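Side-chain contacts in transcriptional repressor, TetR family (Thermus thermophilus, PDB 3ANP), which represses genes of fatty acid degradation as a TetR-family regulator, probably by binding operator DNA, and binds lauroyl-CoA: residues 176-179 and 180-184; 147-150 and 151-155. All blocks are in the same frame, centred on the assembly; numbering follows the deposited sequence.

Interaction 1: 176-179 and 180-184; sequences RDLA and EELEK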
ATOM      1  N   ARG A 176     -13.340 -12.218  -0.382  1.00 27.25           N
ATOM      2  CA  ARG A 176     -12.514 -12.610  -1.517  1.00 24.90           C
ATOM      3  C   ARG A 176     -11.378 -13.553  -1.113  1.00 24.95           C
ATOM      4  O   ARG A 176     -11.099 -13.742   0.072  1.00 23.54           O
ATOM      5  CB  ARG A 176     -11.951 -11.359  -2.205  1.00 31.10           C
ATOM      6  CG  ARG A 176     -13.037 -10.362  -2.580  1.00 30.87           C
ATOM      7  CD  ARG A 176     -12.574  -9.337  -3.597  1.00 34.88           C
ATOM      8  NE  ARG A 176     -13.672  -8.446  -3.971  1.00 39.60           N
ATOM      9  CZ  ARG A 176     -13.577  -7.449  -4.851  1.00 42.90           C
ATOM     10  NH1 ARG A 176     -12.427  -7.199  -5.466  1.00 42.62           N
ATOM     11  NH2 ARG A 176     -14.641  -6.701  -5.125  1.00 43.92           N
ATOM     12  N   ASP A 177     -10.739 -14.149  -2.114  1.00 23.30           N
ATOM     13  CA  ASP A 177      -9.643 -15.095  -1.909  1.00 21.98           C
ATOM     14  C   ASP A 177      -8.302 -14.355  -1.774  1.00 20.20           C
ATOM     15  O   ASP A 177      -7.667 -14.033  -2.775  1.00 17.54           O
ATOM     16  CB  ASP A 177      -9.590 -16.045  -3.112  1.00 24.75           C
ATOM     17  CG  ASP A 177      -8.549 -17.142  -2.965  1.00 27.70           C
ATOM     18  OD1 ASP A 177      -7.644 -17.034  -2.113  1.00 26.89           O
ATOM     19  OD2 ASP A 177      -8.639 -18.120  -3.733  1.00 29.68           O
ATOM     20  N   LEU A 178      -7.863 -14.101  -0.549  1.00 19.68           N
ATOM     21  CA  LEU A 178      -6.595 -13.393  -0.366  1.00 18.89           C
ATOM     22  C   LEU A 178      -5.400 -14.174  -0.903  1.00 18.34           C
ATOM     23  O   LEU A 178      -4.481 -13.581  -1.458  1.00 18.62           O
ATOM     24  CB  LEU A 178      -6.372 -13.030   1.106  1.00 16.20           C
ATOM     25  CG  LEU A 178      -5.049 -12.348   1.508  1.00 16.78           C
ATOM     26  CD1 LEU A 178      -4.877 -11.017   0.766  1.00 13.64           C
ATOM     27  CD2 LEU A 178      -5.032 -12.115   3.041  1.00 13.18           C
ATOM     28  N   ALA A 179      -5.411 -15.500  -0.763  1.00 14.66           N
ATOM     29  CA  ALA A 179      -4.300 -16.308  -1.261  1.00 18.68           C
ATOM     30  C   ALA A 179      -4.109 -16.068  -2.773  1.00 19.17           C
ATOM     31  O   ALA A 179      -2.979 -15.924  -3.257  1.00 16.52           O
ATOM     32  CB  ALA A 179      -4.569 -17.793  -0.990  1.00 22.00           C
ATOM     33  N   GLU A 180      -5.219 -16.038  -3.505  1.00 15.83           N
ATOM     34  CA  GLU A 180      -5.198 -15.811  -4.955  1.00 19.41           C
ATOM     35  C   GLU A 180      -4.637 -14.421  -5.276  1.00 18.20           C
ATOM     36  O   GLU A 180      -3.883 -14.237  -6.239  1.00 18.73           O
ATOM     37  CB  GLU A 180      -6.622 -15.940  -5.516  1.00 20.72           C
ATOM     38  CG  GLU A 180      -6.750 -15.886  -7.045  1.00 24.89           C
ATOM     39  CD  GLU A 180      -6.668 -14.475  -7.616  1.00 26.68           C
ATOM     40  OE1 GLU A 180      -7.179 -13.519  -6.973  1.00 22.14           O
ATOM     41  OE2 GLU A 180      -6.110 -14.329  -8.726  1.00 30.85           O
ATOM     42  N   GLU A 181      -5.026 -13.443  -4.467  1.00 17.48           N
ATOM     43  CA  GLU A 181      -4.570 -12.072  -4.641  1.00 19.29           C
ATOM     44  C   GLU A 181      -3.059 -11.951  -4.408  1.00 19.32           C
ATOM     45  O   GLU A 181      -2.362 -11.286  -5.169  1.00 18.83           O
ATOM     46  CB  GLU A 181      -5.346 -11.159  -3.679  1.00 21.36           C
ATOM     47  CG  GLU A 181      -4.785  -9.752  -3.488  1.00 23.91           C
ATOM     48  CD  GLU A 181      -4.975  -8.851  -4.698  1.00 22.98           C
ATOM     49  OE1 GLU A 181      -5.847  -9.139  -5.551  1.00 22.99           O
ATOM     50  OE2 GLU A 181      -4.262  -7.835  -4.782  1.00 25.18           O
ATOM     51  N   LEU A 182      -2.545 -12.598  -3.367  1.00 15.83           N
ATOM     52  CA  LEU A 182      -1.114 -12.515  -3.102  1.00 17.91           C
ATOM     53  C   LEU A 182      -0.318 -13.246  -4.173  1.00 17.45           C
ATOM     54  O   LEU A 182       0.774 -12.817  -4.543  1.00 16.26           O
ATOM     55  CB  LEU A 182      -0.783 -13.064  -1.696  1.00 17.21           C
ATOM     56  CG  LEU A 182      -1.379 -12.222  -0.549  1.00 17.46           C
ATOM     57  CD1 LEU A 182      -0.847 -12.754   0.772  1.00 16.91           C
ATOM     58  CD2 LEU A 182      -1.011 -10.723  -0.713  1.00 14.40           C
ATOM     59  N   GLU A 183      -0.871 -14.344  -4.681  1.00 18.39           N
ATOM     60  CA  GLU A 183      -0.206 -15.110  -5.732  1.00 19.82           C
ATOM     61  C   GLU A 183      -0.114 -14.225  -6.985  1.00 18.30           C
ATOM     62  O   GLU A 183       0.865 -14.288  -7.729  1.00 17.28           O
ATOM     63  CB  GLU A 183      -1.011 -16.383  -6.036  1.00 23.29           C
ATOM     64  CG  GLU A 183      -0.572 -17.165  -7.277  1.00 27.93           C
ATOM     65  CD  GLU A 183       0.768 -17.873  -7.121  1.00 31.38           C
ATOM     66  OE1 GLU A 183       1.194 -18.135  -5.972  1.00 34.56           O
ATOM     67  OE2 GLU A 183       1.387 -18.191  -8.160  1.00 28.07           O
ATOM     68  N   LYS A 184      -1.145 -13.412  -7.215  1.00 18.52           N
ATOM     69  CA  LYS A 184      -1.164 -12.490  -8.356  1.00 21.31           C
ATOM     70  C   LYS A 184      -0.043 -11.459  -8.199  1.00 19.80           C
ATOM     71  O   LYS A 184       0.674 -11.168  -9.160  1.00 18.59           O
ATOM     72  CB  LYS A 184      -2.528 -11.763  -8.456  1.00 20.02           C
ATOM     73  CG  LYS A 184      -2.589 -10.627  -9.513  1.00 25.75           C
ATOM     74  CD  LYS A 184      -2.245  -9.229  -8.946  1.00 23.42           C
ATOM     75  CE  LYS A 184      -3.302  -8.780  -7.926  1.00 28.71           C
ATOM     76  NZ  LYS A 184      -3.020  -7.463  -7.280  1.00 29.63           N
TER
HETATM   77  O   HOH W   1      -8.662 -12.768  -5.074  1.00 27.01           O

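Interaction 2: 147-150 and 151-155; sequences QDFS and LERMG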
ATOM      1  N   GLN A 147      19.889  -7.385 -11.652  1.00 22.74           N
ATOM      2  CA  GLN A 147      20.792  -6.777 -10.690  1.00 24.29           C
ATOM      3  C   GLN A 147      20.861  -5.270 -10.756  1.00 23.70           C
ATOM      4  O   GLN A 147      21.737  -4.665 -10.151  1.00 27.06           O
ATOM      5  CB  GLN A 147      22.196  -7.353 -10.851  1.00 28.67           C
ATOM      6  CG  GLN A 147      22.249  -8.837 -10.611  1.00 34.20           C
ATOM      7  CD  GLN A 147      23.656  -9.374 -10.640  1.00 40.27           C
ATOM      8  OE1 GLN A 147      24.480  -9.045  -9.782  1.00 43.64           O
ATOM      9  NE2 GLN A 147      23.946 -10.204 -11.632  1.00 39.68           N
ATOM     10  N   ASP A 148      19.944  -4.661 -11.492  1.00 24.63           N
ATOM     11  CA  ASP A 148      19.924  -3.206 -11.589  1.00 25.40           C
ATOM     12  C   ASP A 148      19.141  -2.566 -10.443  1.00 24.88           C
ATOM     13  O   ASP A 148      19.021  -1.343 -10.384  1.00 26.76           O
ATOM     14  CB  ASP A 148      19.370  -2.756 -12.951  1.00 23.44           C
ATOM     15  CG  ASP A 148      18.046  -3.419 -13.310  1.00 28.46           C
ATOM     16  OD1 ASP A 148      17.596  -4.324 -12.576  1.00 25.87           O
ATOM     17  OD2 ASP A 148      17.458  -3.036 -14.341  1.00 24.08           O
ATOM     18  N   PHE A 149      18.614  -3.405  -9.544  1.00 24.87           N
ATOM     19  CA  PHE A 149      17.881  -2.962  -8.348  1.00 23.80           C
ATOM     20  C   PHE A 149      18.362  -3.846  -7.193  1.00 23.01           C
ATOM     21  O   PHE A 149      18.656  -5.019  -7.399  1.00 21.72           O
ATOM     22  CB  PHE A 149      16.364  -3.124  -8.529  1.00 25.97           C
ATOM     23  CG  PHE A 149      15.770  -2.173  -9.517  1.00 22.93           C
ATOM     24  CD1 PHE A 149      15.790  -0.798  -9.278  1.00 26.79           C
ATOM     25  CD2 PHE A 149      15.214  -2.641 -10.705  1.00 24.69           C
ATOM     26  CE1 PHE A 149      15.268   0.101 -10.209  1.00 26.95           C
ATOM     27  CE2 PHE A 149      14.684  -1.752 -11.649  1.00 24.53           C
ATOM     28  CZ  PHE A 149      14.712  -0.377 -11.400  1.00 29.14           C
ATOM     29  N   SER A 150      18.462  -3.301  -5.986  1.00 22.43           N
ATOM     30  CA  SER A 150      18.949  -4.106  -4.864  1.00 22.36           C
ATOM     31  C   SER A 150      17.915  -5.139  -4.440  1.00 20.62           C
ATOM     32  O   SER A 150      16.732  -5.005  -4.734  1.00 19.39           O
ATOM     33  CB  SER A 150      19.294  -3.223  -3.661  1.00 24.23           C
ATOM     34  OG  SER A 150      18.116  -2.755  -3.014  1.00 24.45           O
ATOM     35  N   LEU A 151      18.374  -6.170  -3.744  1.00 19.04           N
ATOM     36  CA  LEU A 151      17.486  -7.211  -3.263  1.00 20.33           C
ATOM     37  C   LEU A 151      16.502  -6.599  -2.278  1.00 21.06           C
ATOM     38  O   LEU A 151      15.322  -6.938  -2.267  1.00 18.66           O
ATOM     39  CB  LEU A 151      18.286  -8.286  -2.549  1.00 21.90           C
ATOM     40  CG  LEU A 151      19.218  -9.111  -3.426  1.00 22.20           C
ATOM     41  CD1 LEU A 151      20.109  -9.963  -2.541  1.00 23.02           C
ATOM     42  CD2 LEU A 151      18.382  -9.962  -4.385  1.00 20.13           C
ATOM     43  N   GLU A 152      17.000  -5.686  -1.453  1.00 19.37           N
ATOM     44  CA  GLU A 152      16.169  -5.046  -0.450  1.00 20.17           C
ATOM     45  C   GLU A 152      15.076  -4.184  -1.065  1.00 19.46           C
ATOM     46  O   GLU A 152      13.952  -4.126  -0.561  1.00 19.75           O
ATOM     47  CB  GLU A 152      17.033  -4.190   0.487  1.00 24.08           C
ATOM     48  CG  GLU A 152      18.105  -4.948   1.273  1.00 31.58           C
ATOM     49  CD  GLU A 152      19.216  -5.529   0.397  1.00 37.56           C
ATOM     50  OE1 GLU A 152      19.670  -4.855  -0.560  1.00 34.02           O
ATOM     51  OE2 GLU A 152      19.647  -6.663   0.682  1.00 39.80           O
ATOM     52  N   ARG A 153      15.394  -3.506  -2.159  1.00 19.24           N
ATOM     53  CA  ARG A 153      14.403  -2.652  -2.782  1.00 18.95           C
ATOM     54  C   ARG A 153      13.285  -3.471  -3.450  1.00 18.03           C
ATOM     55  O   ARG A 153      12.110  -3.106  -3.392  1.00 16.32           O
ATOM     56  CB  ARG A 153      15.079  -1.726  -3.792  1.00 23.32           C
ATOM     57  CG  ARG A 153      14.265  -0.507  -4.071  1.00 26.56           C
ATOM     58  CD  ARG A 153      15.075   0.586  -4.750  1.00 25.77           C
ATOM     59  NE  ARG A 153      14.195   1.691  -5.098  1.00 24.41           N
ATOM     60  CZ  ARG A 153      14.388   2.483  -6.145  1.00 26.04           C
ATOM     61  NH1 ARG A 153      15.438   2.293  -6.941  1.00 27.00           N
ATOM     62  NH2 ARG A 153      13.519   3.445  -6.407  1.00 22.64           N
HETATM   63  N   MSE A 154      13.647  -4.576  -4.083  1.00 17.38           N
HETATM   64  CA  MSE A 154      12.645  -5.423  -4.721  1.00 19.80           C
HETATM   65  C   MSE A 154      11.832  -6.139  -3.644  1.00 18.58           C
HETATM   66  O   MSE A 154      10.622  -6.320  -3.781  1.00 20.68           O
HETATM   67  CB  MSE A 154      13.331  -6.419  -5.660  1.00 19.66           C
HETATM   68  CG  MSE A 154      14.076  -5.688  -6.786  1.00 24.88           C
HETATM   69 SE   MSE A 154      14.714  -6.831  -8.199  1.00 35.15          SE
HETATM   70  CE  MSE A 154      16.170  -7.684  -7.261  1.00 23.56           C
ATOM     71  N   GLY A 155      12.509  -6.536  -2.571  1.00 18.96           N
ATOM     72  CA  GLY A 155      11.834  -7.187  -1.459  1.00 19.38           C
ATOM     73  C   GLY A 155      10.844  -6.210  -0.833  1.00 18.15           C
ATOM     74  O   GLY A 155       9.717  -6.585  -0.513  1.00 18.77           O
TER

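Interaction 1: 176-179 and 180-184
D177 and E180 meet at the N-cap of helix 178-191, the last helix of the TetR-type ligand-binding domain. D177 sits just ahead of the first helical turn, where backbone N-H groups lack carbonyl partners from a preceding turn, and a short acidic side chain can reach forward over that turn to accept from one of them. Its CG stands anti to the backbone N (chi1 -176°), which swings the carboxylate over the start of the helix. Followed outward, D177 CB lies 3.8 Å from E180 CB, and D177 CG comes closer, 3.4 Å from E180 CB. D177 OD1 then accepts from E180 N at 3.0 Å; the donor stands above the carboxylate plane, 70° out of it. The other oxygen, D177 OD2, rests against E180 CB at 3.5 Å. The negative cap would be expected to interact favourably with the helix dipole.

The two carboxylates do not meet: E180 bends at chi2 and carries its acid elsewhere, where OE1 pairs with R153 of the second subunit. E181, likewise bent, takes a second bond to that arginine through OE1, while its OE2 is gripped by S165 and by K184 NZ in a salt bridge. Acidic residues therefore suit this partly exposed face, which turns toward a guanidinium of the second subunit.

On the inner side, L178 CD1 touches L182 CG at 3.9 Å, one helical turn apart; both leucines pack on A94 of helix 82-99, and L178 also meets W169 of helix 151-172. A179 is small enough to lie close to A94. Regular backbone bonding starts with E181 N to D177 O, and E183 N to A179 O continues it. A water lies 2.8 Å from D177 O and 2.5 Å from E180 OE1, donating to both.

Interaction 2: 147-150 and 151-155
S150 caps the N-terminus of helix 151-172, its OG accepting from R153 N at 3.0 Å. The hydroxyl lies between the backbone N and the carbonyl carbon (chi1 74°), a rotation that turns it forward over the first turn and brings it against R153 CB as well. A short polar side chain suits this place, since it replaces the carbonyl that a preceding turn would have offered. S150 O, in turn, takes the N-H of M154 at 3.2 Å and a weak bond from R153 N.

E152 bends at chi2, which returns OE1 to within 3.5 Å of S150 CB. Selenomethionine M154 curls at chi3 instead: its CG packs on F149 CB at 3.9 Å, and its CE comes 3.6 Å from F149 O. R153 runs extended from CG to NE, putting NH1 at the edge of the F149 ring, 3.9 Å from CD1, with ring and guanidinium planes 75° apart.

This edge approach is no cation-pi stack. The ring borders the guanidinium without taking up its charge, and the extended chain carries that group past the ring edge to E180 and E181 of the second subunit.

Overall arrangement
Both contacts are capped helix starts in the C-terminal domain, and they come in series: residues 147-155 hold the start of helix 151-172, and residues 176-184 that of helix 178-191, the next helix in the chain. Within one subunit their centres lie 24 Å apart and their nearest atoms about 12 Å, so they do not touch. They are joined through the dimer instead, where interaction 2 of each subunit meets interaction 1 of the other, and F149 packs on K184 there. Each cap thus begins a helix that contributes to the subunit interface. The side chain of R153 also lies about 6 Å from the bound dodecyl-CoA, bringing interface and ligand close together.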